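Local coordinates for protein PKS (Streptomyces sp. CNQ431, PDB 5YDA) that forms the acyltransferase domain of a splenocin polyketide synthase, a broadly selective domain that probably loads varied acyl building blocks onto the acyl carrier protein, at residues A[85-88]-A[89-92]; A[397-400]-A[401-405]; A[343-346]-A[347-350]. One frame throughout, in Å; residues are numbered along the deposited sequence.

Contact 1: A[85-88]-A[89-92]; sequences ASSV and PEAV
Glu90 reaches back from the first turn of helix 88-97 to the chain entering it. Glu90 CB rests against Ser87, 3.6 Å from Ser87 OG. From there CG stands anti to the backbone N (chi1 -160°) and the rest of the chain runs out extended, which carries Glu90 CD alongside the backbone of Ala85, 3.7 Å from Ala85 CA. At the tip Glu90 OE2 accepts the backbone N-H of Ser86 N at 2.8 Å; the bond is nearly straight (172°), though Ser86 N approaches from above the carboxylate plane. A water donates to Glu90 OE1 and also pairs with Ser86 OG, while a second donates to OE2 and touches Ser87 OG only weakly. Both carboxylate oxygens are thus engaged, which should hold the group's rotation. Ser87 answers from the cap: Ser87 OG accepts Glu90 N in a weak bond of 3.3 Å. Ser87 O then takes Ala91 N, and Val88 O takes Val92 N at 2.9 Å, starting the helical ladder. On the buried side, Ala85 CB packs on Ala91 CB at 3.6 Å. This is a serine N-cap with a glutamate at N3, close to a capping box except that the acid grips the N-H one residue before the cap; it joins strand 79-85 to helix 88-97 in the CurL-like region, probably part of the linker preceding the acyltransferase in such synthases.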
ATOM      1  N   ALA A  85     -19.054  11.290  -6.986  1.00 33.98           N
ATOM      2  CA  ALA A  85     -19.500  12.232  -8.000  1.00 33.63           C
ATOM      3  C   ALA A  85     -19.159  13.650  -7.567  1.00 38.21           C
ATOM      4  O   ALA A  85     -19.189  13.968  -6.376  1.00 41.74           O
ATOM      5  CB  ALA A  85     -21.007  12.108  -8.249  1.00 33.94           C
ATOM      6  N   SER A  86     -18.822  14.487  -8.544  1.00 40.31           N
ATOM      7  CA  SER A  86     -18.635  15.915  -8.342  1.00 45.33           C
ATOM      8  C   SER A  86     -19.784  16.729  -8.924  1.00 48.17           C
ATOM      9  O   SER A  86     -19.708  17.960  -8.940  1.00 52.90           O
ATOM     10  CB  SER A  86     -17.307  16.363  -8.960  1.00 44.95           C
ATOM     11  OG  SER A  86     -16.209  15.694  -8.358  1.00 50.35           O
ATOM     12  N   SER A  87     -20.839  16.068  -9.404  1.00 49.94           N
ATOM     13  CA  SER A  87     -21.989  16.707 -10.041  1.00 48.29           C
ATOM     14  C   SER A  87     -23.116  15.694 -10.160  1.00 52.36           C
ATOM     15  O   SER A  87     -22.892  14.479 -10.139  1.00 51.09           O
ATOM     16  CB  SER A  87     -21.652  17.239 -11.430  1.00 46.48           C
ATOM     17  OG  SER A  87     -21.796  16.207 -12.394  1.00 48.81           O
ATOM     18  N   VAL A  88     -24.326  16.211 -10.336  1.00 57.45           N
ATOM     19  CA  VAL A  88     -25.523  15.377 -10.410  1.00 53.34           C
ATOM     20  C   VAL A  88     -25.519  14.475 -11.644  1.00 50.31           C
ATOM     21  O   VAL A  88     -25.820  13.279 -11.509  1.00 48.75           O
ATOM     22  CB  VAL A  88     -26.791  16.241 -10.363  1.00 55.88           C
ATOM     23  CG1 VAL A  88     -27.942  15.525 -11.055  1.00 58.02           C
ATOM     24  CG2 VAL A  88     -27.147  16.563  -8.915  1.00 53.80           C
ATOM     25  N   PRO A  89     -25.215  14.966 -12.857  1.00 53.51           N
ATOM     26  CA  PRO A  89     -25.127  14.027 -13.988  1.00 53.22           C
ATOM     27  C   PRO A  89     -24.152  12.893 -13.738  1.00 51.19           C
ATOM     28  O   PRO A  89     -24.438  11.745 -14.102  1.00 52.64           O
ATOM     29  CB  PRO A  89     -24.665  14.907 -15.159  1.00 48.29           C
ATOM     30  CG  PRO A  89     -24.992  16.283 -14.764  1.00 48.84           C
ATOM     31  CD  PRO A  89     -24.905  16.347 -13.278  1.00 51.84           C
ATOM     32  N   GLU A  90     -23.000  13.192 -13.130  1.00 52.18           N
ATOM     33  CA  GLU A  90     -22.027  12.150 -12.814  1.00 45.63           C
ATOM     34  C   GLU A  90     -22.641  11.099 -11.895  1.00 38.86           C
ATOM     35  O   GLU A  90     -22.541   9.895 -12.154  1.00 40.16           O
ATOM     36  CB  GLU A  90     -20.781  12.777 -12.181  1.00 43.14           C
ATOM     37  CG  GLU A  90     -19.547  11.897 -12.259  1.00 43.33           C
ATOM     38  CD  GLU A  90     -18.342  12.444 -11.494  1.00 46.80           C
ATOM     39  OE1 GLU A  90     -17.413  11.641 -11.250  1.00 45.83           O
ATOM     40  OE2 GLU A  90     -18.308  13.653 -11.145  1.00 44.46           O
ATOM     41  N   ALA A  91     -23.327  11.544 -10.842  1.00 38.75           N
ATOM     42  CA  ALA A  91     -23.927  10.611  -9.893  1.00 39.92           C
ATOM     43  C   ALA A  91     -25.000   9.759 -10.557  1.00 42.48           C
ATOM     44  O   ALA A  91     -25.038   8.537 -10.373  1.00 47.24           O
ATOM     45  CB  ALA A  91     -24.503  11.375  -8.706  1.00 39.66           C
ATOM     46  N   VAL A  92     -25.885  10.391 -11.330  1.00 49.98           N
ATOM     47  CA  VAL A  92     -26.936   9.656 -12.030  1.00 46.61           C
ATOM     48  C   VAL A  92     -26.327   8.557 -12.888  1.00 43.86           C
ATOM     49  O   VAL A  92     -26.728   7.388 -12.810  1.00 48.86           O
ATOM     50  CB  VAL A  92     -27.794  10.617 -12.876  1.00 51.40           C
ATOM     51  CG1 VAL A  92     -28.588   9.838 -13.918  1.00 48.59           C
ATOM     52  CG2 VAL A  92     -28.725  11.438 -11.988  1.00 45.93           C
TER
HETATM   53  O   HOH W   1     -15.615  12.771  -9.310  1.00 38.50           O
HETATM   54  O   HOH W   2     -18.590  15.434 -13.301  1.00 52.60           O

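Contact 2: A[397-400]-A[401-405]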
ATOM      1  N   THR A 397      -5.862   2.034  -3.319  1.00 20.79           N
ATOM      2  CA  THR A 397      -5.854   3.343  -2.703  1.00 24.32           C
ATOM      3  C   THR A 397      -5.135   4.409  -3.534  1.00 24.58           C
ATOM      4  O   THR A 397      -5.413   5.603  -3.360  1.00 21.70           O
ATOM      5  CB  THR A 397      -5.243   3.175  -1.295  1.00 25.48           C
ATOM      6  OG1 THR A 397      -6.170   3.552  -0.275  1.00 29.81           O
ATOM      7  CG2 THR A 397      -3.938   3.811  -1.127  1.00 19.18           C
ATOM      8  N   MET A 398      -4.300   4.023  -4.488  1.00 21.37           N
ATOM      9  CA  MET A 398      -3.617   4.996  -5.326  1.00 26.39           C
ATOM     10  C   MET A 398      -3.340   4.358  -6.688  1.00 25.81           C
ATOM     11  O   MET A 398      -2.938   3.185  -6.773  1.00 23.77           O
ATOM     12  CB  MET A 398      -2.325   5.486  -4.630  1.00 20.93           C
ATOM     13  CG  MET A 398      -1.393   6.341  -5.476  1.00 22.01           C
ATOM     14  SD  MET A 398      -0.070   7.133  -4.489  1.00 23.05           S
ATOM     15  CE  MET A 398      -1.035   8.371  -3.623  1.00 20.32           C
ATOM     16  N   ARG A 399      -3.548   5.142  -7.742  1.00 23.90           N
ATOM     17  CA  ARG A 399      -3.485   4.641  -9.112  1.00 23.21           C
ATOM     18  C   ARG A 399      -2.052   4.294  -9.514  1.00 24.98           C
ATOM     19  O   ARG A 399      -1.077   4.788  -8.939  1.00 23.11           O
ATOM     20  CB  ARG A 399      -4.022   5.694 -10.081  1.00 21.91           C
ATOM     21  CG  ARG A 399      -3.100   6.912 -10.146  1.00 26.66           C
ATOM     22  CD  ARG A 399      -3.669   8.047 -10.961  1.00 27.98           C
ATOM     23  NE  ARG A 399      -2.823   9.231 -10.886  1.00 25.79           N
ATOM     24  CZ  ARG A 399      -1.736   9.425 -11.633  1.00 28.62           C
ATOM     25  NH1 ARG A 399      -1.353   8.514 -12.518  1.00 29.37           N
ATOM     26  NH2 ARG A 399      -1.023  10.532 -11.495  1.00 27.08           N
ATOM     27  N   HIS A 400      -1.941   3.453 -10.547  1.00 29.50           N
ATOM     28  CA  HIS A 400      -0.682   3.185 -11.234  1.00 29.60           C
ATOM     29  C   HIS A 400      -0.228   4.411 -12.020  1.00 26.40           C
ATOM     30  O   HIS A 400      -1.021   5.297 -12.340  1.00 24.25           O
ATOM     31  CB  HIS A 400      -0.818   2.001 -12.204  1.00 30.15           C
ATOM     32  CG  HIS A 400      -0.731   0.661 -11.545  1.00 39.81           C
ATOM     33  ND1 HIS A 400      -1.834  -0.141 -11.342  1.00 44.03           N
ATOM     34  CD2 HIS A 400       0.331  -0.024 -11.050  1.00 41.93           C
ATOM     35  CE1 HIS A 400      -1.455  -1.266 -10.757  1.00 41.95           C
ATOM     36  NE2 HIS A 400      -0.147  -1.218 -10.564  1.00 40.17           N
ATOM     37  N   ALA A 401       1.069   4.423 -12.361  1.00 23.19           N
ATOM     38  CA  ALA A 401       1.679   5.554 -13.064  1.00 30.79           C
ATOM     39  C   ALA A 401       0.858   6.015 -14.275  1.00 33.95           C
ATOM     40  O   ALA A 401       0.618   7.215 -14.457  1.00 42.57           O
ATOM     41  CB  ALA A 401       3.101   5.183 -13.496  1.00 22.68           C
ATOM     42  N   LYS A 402       0.403   5.085 -15.105  1.00 34.55           N
ATOM     43  CA  LYS A 402      -0.201   5.487 -16.374  1.00 47.04           C
ATOM     44  C   LYS A 402      -1.715   5.696 -16.321  1.00 42.94           C
ATOM     45  O   LYS A 402      -2.284   6.165 -17.310  1.00 51.01           O
ATOM     46  CB  LYS A 402       0.126   4.458 -17.470  1.00 45.59           C
ATOM     47  CG  LYS A 402       1.624   4.305 -17.745  1.00 50.41           C
ATOM     48  CD  LYS A 402       1.902   3.229 -18.796  1.00 60.95           C
ATOM     49  CE  LYS A 402       3.213   2.498 -18.523  1.00 66.28           C
ATOM     50  NZ  LYS A 402       4.400   3.406 -18.507  1.00 65.28           N
ATOM     51  N   ALA A 403      -2.377   5.390 -15.211  1.00 41.22           N
ATOM     52  CA  ALA A 403      -3.827   5.510 -15.153  1.00 35.08           C
ATOM     53  C   ALA A 403      -4.258   6.978 -15.146  1.00 38.46           C
ATOM     54  O   ALA A 403      -3.531   7.859 -14.685  1.00 43.69           O
ATOM     55  CB  ALA A 403      -4.366   4.790 -13.915  1.00 35.80           C
ATOM     56  N   GLN A 404      -5.469   7.233 -15.649  1.00 38.15           N
ATOM     57  CA  GLN A 404      -5.965   8.591 -15.862  1.00 41.86           C
ATOM     58  C   GLN A 404      -6.867   9.105 -14.748  1.00 42.12           C
ATOM     59  O   GLN A 404      -7.168  10.304 -14.731  1.00 47.35           O
ATOM     60  CB  GLN A 404      -6.737   8.682 -17.191  1.00 49.39           C
ATOM     61  CG  GLN A 404      -5.868   8.708 -18.457  1.00 57.32           C
ATOM     62  CD  GLN A 404      -5.230  10.072 -18.713  1.00 67.41           C
ATOM     63  OE1 GLN A 404      -4.344  10.509 -17.975  1.00 68.77           O
ATOM     64  NE2 GLN A 404      -5.687  10.752 -19.764  1.00 69.02           N
ATOM     65  N   ALA A 405      -7.317   8.246 -13.837  1.00 33.90           N
ATOM     66  CA  ALA A 405      -8.170   8.707 -12.747  1.00 32.16           C
ATOM     67  C   ALA A 405      -7.461   9.764 -11.904  1.00 31.79           C
ATOM     68  O   ALA A 405      -6.236   9.778 -11.783  1.00 34.04           O
ATOM     69  CB  ALA A 405      -8.581   7.528 -11.867  1.00 29.93           C
TER
HETATM   70  O   HOH W   3       1.280  10.247 -13.970  1.00 37.94           O
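His400 O accepts the backbone N-H of Ala403 N at 3.2 Å, closing a type I beta turn over His400 to Ala403. The donor stands well above the carbonyl plane, 57° out of it. The same oxygen also takes a weak bond from Arg399 NH1, whose second weak bond goes to Ala401 O at 3.1 Å, where the N-H...O angle is only 130°. Ala401 O lies at the edge of the guanidinium, near its plane, and a water donating to that oxygen also sits in plane and weakly receives Arg399 NH2. Arg399 NH1 has a third carbonyl close by, Ala403 O at 3.1 Å, so several carbonyl oxygens, with their partial negative charge, gather at this nitrogen, which would favour the positive charge of the group. The firmer partner is on the NE side: Asp407, where helix 407-420 begins, forms a salt bridge through OD1.

Arg399 gets there by placing CG between its backbone N and carbonyl carbon (chi1 68°), then running extended to NE, which brings the aliphatic stem to Ala403 and Ala405. Arg399 CD comes within 3.2 Å of Ala405 O, and nearer the root Arg399 CB packs on Ala403 CB at 4.0 Å. The imidazole of His400 leads away from the turn and touches Asp377.

Tyr123 borders this corner, its OH bonded to Arg399 O and Ala401 against it. Upstream, Thr397 and Met398 pack on helix 169-188, with Thr397 also meeting Ala414 of helix 407-420. The loop carrying the turn links edge strand 394-395 of the mixed sheet to helix 407-420, where Ala405 touches Val410.

Contact 3: A[343-346]-A[347-350]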
ATOM      1  N   GLY A 343      19.278  -6.111  16.124  1.00 29.57           N
ATOM      2  CA  GLY A 343      19.706  -7.288  15.382  1.00 21.93           C
ATOM      3  C   GLY A 343      18.589  -7.883  14.540  1.00 32.82           C
ATOM      4  O   GLY A 343      18.834  -8.379  13.433  1.00 25.16           O
ATOM      5  N   HIS A 344      17.350  -7.830  15.041  1.00 27.44           N
ATOM      6  CA  HIS A 344      16.207  -8.261  14.242  1.00 26.77           C
ATOM      7  C   HIS A 344      16.085  -7.411  12.981  1.00 30.80           C
ATOM      8  O   HIS A 344      15.943  -7.938  11.869  1.00 27.61           O
ATOM      9  CB  HIS A 344      14.933  -8.194  15.086  1.00 24.06           C
ATOM     10  CG  HIS A 344      13.664  -8.294  14.298  1.00 31.67           C
ATOM     11  ND1 HIS A 344      13.176  -9.489  13.818  1.00 30.49           N
ATOM     12  CD2 HIS A 344      12.772  -7.344  13.917  1.00 29.95           C
ATOM     13  CE1 HIS A 344      12.041  -9.275  13.175  1.00 25.51           C
ATOM     14  NE2 HIS A 344      11.771  -7.982  13.225  1.00 26.51           N
ATOM     15  N   TRP A 345      16.187  -6.087  13.130  1.00 25.01           N
ATOM     16  CA  TRP A 345      16.086  -5.219  11.967  1.00 25.46           C
ATOM     17  C   TRP A 345      17.243  -5.438  11.004  1.00 26.41           C
ATOM     18  O   TRP A 345      17.052  -5.330   9.786  1.00 27.08           O
ATOM     19  CB  TRP A 345      15.987  -3.758  12.410  1.00 23.83           C
ATOM     20  CG  TRP A 345      14.615  -3.444  12.922  1.00 23.99           C
ATOM     21  CD1 TRP A 345      14.210  -3.406  14.220  1.00 24.41           C
ATOM     22  CD2 TRP A 345      13.451  -3.168  12.132  1.00 26.54           C
ATOM     23  NE1 TRP A 345      12.872  -3.104  14.291  1.00 23.95           N
ATOM     24  CE2 TRP A 345      12.382  -2.954  13.022  1.00 23.95           C
ATOM     25  CE3 TRP A 345      13.217  -3.059  10.757  1.00 24.89           C
ATOM     26  CZ2 TRP A 345      11.105  -2.645  12.589  1.00 23.83           C
ATOM     27  CZ3 TRP A 345      11.950  -2.761  10.329  1.00 23.46           C
ATOM     28  CH2 TRP A 345      10.904  -2.559  11.240  1.00 23.88           C
ATOM     29  N   VAL A 346      18.432  -5.764  11.517  1.00 24.11           N
ATOM     30  CA  VAL A 346      19.531  -6.177  10.645  1.00 25.36           C
ATOM     31  C   VAL A 346      19.151  -7.449   9.889  1.00 26.60           C
ATOM     32  O   VAL A 346      19.318  -7.536   8.669  1.00 27.31           O
ATOM     33  CB  VAL A 346      20.831  -6.367  11.456  1.00 29.42           C
ATOM     34  CG1 VAL A 346      21.930  -6.983  10.575  1.00 19.80           C
ATOM     35  CG2 VAL A 346      21.310  -5.034  12.035  1.00 25.27           C
ATOM     36  N   ASP A 347      18.640  -8.455  10.608  1.00 25.93           N
ATOM     37  CA  ASP A 347      18.185  -9.688   9.964  1.00 27.82           C
ATOM     38  C   ASP A 347      17.124  -9.406   8.908  1.00 30.37           C
ATOM     39  O   ASP A 347      17.097 -10.048   7.850  1.00 28.55           O
ATOM     40  CB  ASP A 347      17.617 -10.659  11.002  1.00 29.57           C
ATOM     41  CG  ASP A 347      18.688 -11.298  11.855  1.00 35.74           C
ATOM     42  OD1 ASP A 347      19.865 -11.310  11.438  1.00 38.45           O
ATOM     43  OD2 ASP A 347      18.343 -11.797  12.944  1.00 43.91           O
ATOM     44  N   HIS A 348      16.221  -8.467   9.193  1.00 27.64           N
ATOM     45  CA  HIS A 348      15.160  -8.158   8.249  1.00 28.89           C
ATOM     46  C   HIS A 348      15.727  -7.795   6.882  1.00 29.51           C
ATOM     47  O   HIS A 348      15.208  -8.238   5.850  1.00 27.91           O
ATOM     48  CB  HIS A 348      14.289  -7.023   8.788  1.00 25.49           C
ATOM     49  CG  HIS A 348      13.283  -6.539   7.797  1.00 28.82           C
ATOM     50  ND1 HIS A 348      13.490  -5.423   7.016  1.00 25.71           N
ATOM     51  CD2 HIS A 348      12.082  -7.045   7.426  1.00 25.52           C
ATOM     52  CE1 HIS A 348      12.453  -5.255   6.213  1.00 25.17           C
ATOM     53  NE2 HIS A 348      11.583  -6.224   6.446  1.00 22.71           N
ATOM     54  N   THR A 349      16.824  -7.027   6.863  1.00 26.13           N
ATOM     55  CA  THR A 349      17.445  -6.579   5.623  1.00 25.51           C
ATOM     56  C   THR A 349      18.264  -7.678   4.951  1.00 26.89           C
ATOM     57  O   THR A 349      18.388  -7.690   3.718  1.00 26.60           O
ATOM     58  CB  THR A 349      18.302  -5.338   5.919  1.00 30.29           C
ATOM     59  OG1 THR A 349      17.432  -4.207   6.086  1.00 35.13           O
ATOM     60  CG2 THR A 349      19.339  -5.040   4.812  1.00 20.57           C
ATOM     61  N   ARG A 350      18.797  -8.623   5.724  1.00 25.36           N
ATOM     62  CA  ARG A 350      19.599  -9.694   5.143  1.00 29.48           C
ATOM     63  C   ARG A 350      18.757 -10.880   4.673  1.00 27.03           C
ATOM     64  O   ARG A 350      19.106 -11.527   3.681  1.00 24.11           O
ATOM     65  CB  ARG A 350      20.638 -10.171   6.164  1.00 27.72           C
ATOM     66  CG  ARG A 350      21.410 -11.411   5.757  1.00 26.86           C
ATOM     67  CD  ARG A 350      22.243 -11.168   4.517  1.00 30.98           C
ATOM     68  NE  ARG A 350      22.933 -12.380   4.079  1.00 34.34           N
ATOM     69  CZ  ARG A 350      22.348 -13.406   3.453  1.00 36.56           C
ATOM     70  NH1 ARG A 350      21.044 -13.396   3.186  1.00 29.88           N
ATOM     71  NH2 ARG A 350      23.072 -14.456   3.100  1.00 29.41           N
TER
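Asp347 N and His348 N bond back to Gly343 O and His344 O in the i to i+4 pattern of helix 342-350, at 2.8 Å and 2.7 Å respectively, whereas the next amide, Thr349 N, splits between two weak bonds, to Trp345 O and Val346 O, as the helix nears its end. Val346 O also accepts Arg350 N, at 3.2 Å. Among the side chains, Trp345 and His348 form an aromatic pair. The edge of the indole's six-membered ring points at the face of the imidazole, centroids 5.7 Å apart and planes at 62°, a T-shaped arrangement between residues three apart. Trp345 CE3 makes the nearest approach, 4.4 Å from His348 ND1. With CG anti to the backbone N (chi1 173°), the His348 ring leads away from the backbone of 343-346, and NE2 bonds OD1 of Asn328. Trp345 NE1 bonds Ala339 O, and its ring meets that of Tyr204, on helix 201-210. Asp347 folds over the preceding turn, with Asp347 CG 3.3 Å from Gly343 O; no bond joins the carboxylate to that carbonyl, so the two acceptors probably repel mildly. Arg350 turns away to a salt bridge with Asp303.

His348 ND1 is buried without a hydrogen-bond partner. With NE2 on an amide oxygen, this is consistent with a hydrogen on NE2 and a bare ND1 beside the indole: the imidazole is held by its bond to Asn328 and by the edge of the indole, and also touches Glu203, close to, but not touching, the probable GxSxG nucleophile elbow.

Overall arrangement
Along the chain the order is contact 1, contact 3, contact 2. Contact 1 belongs to the small CurL-like region, probably a linker, where strand 79-85 pairs antiparallel with strand 32-38; its centre lies about 29 Å from the centre of the chain. Contacts 2 and 3 both belong to the acyltransferase domain, across that centre from each other, their own centres about 33 Å apart. Contact 2 follows strand 394-395 at one edge of the six-stranded mixed sheet, while contact 3 packs near strand 325-327 towards the other. Contacts 1 and 2 approach to about 10 Å between nearest atoms; contacts 1 and 3 are about 50 Å apart between centres. All three are independent local contacts, contact 3 alone lying near the probable nucleophile elbow.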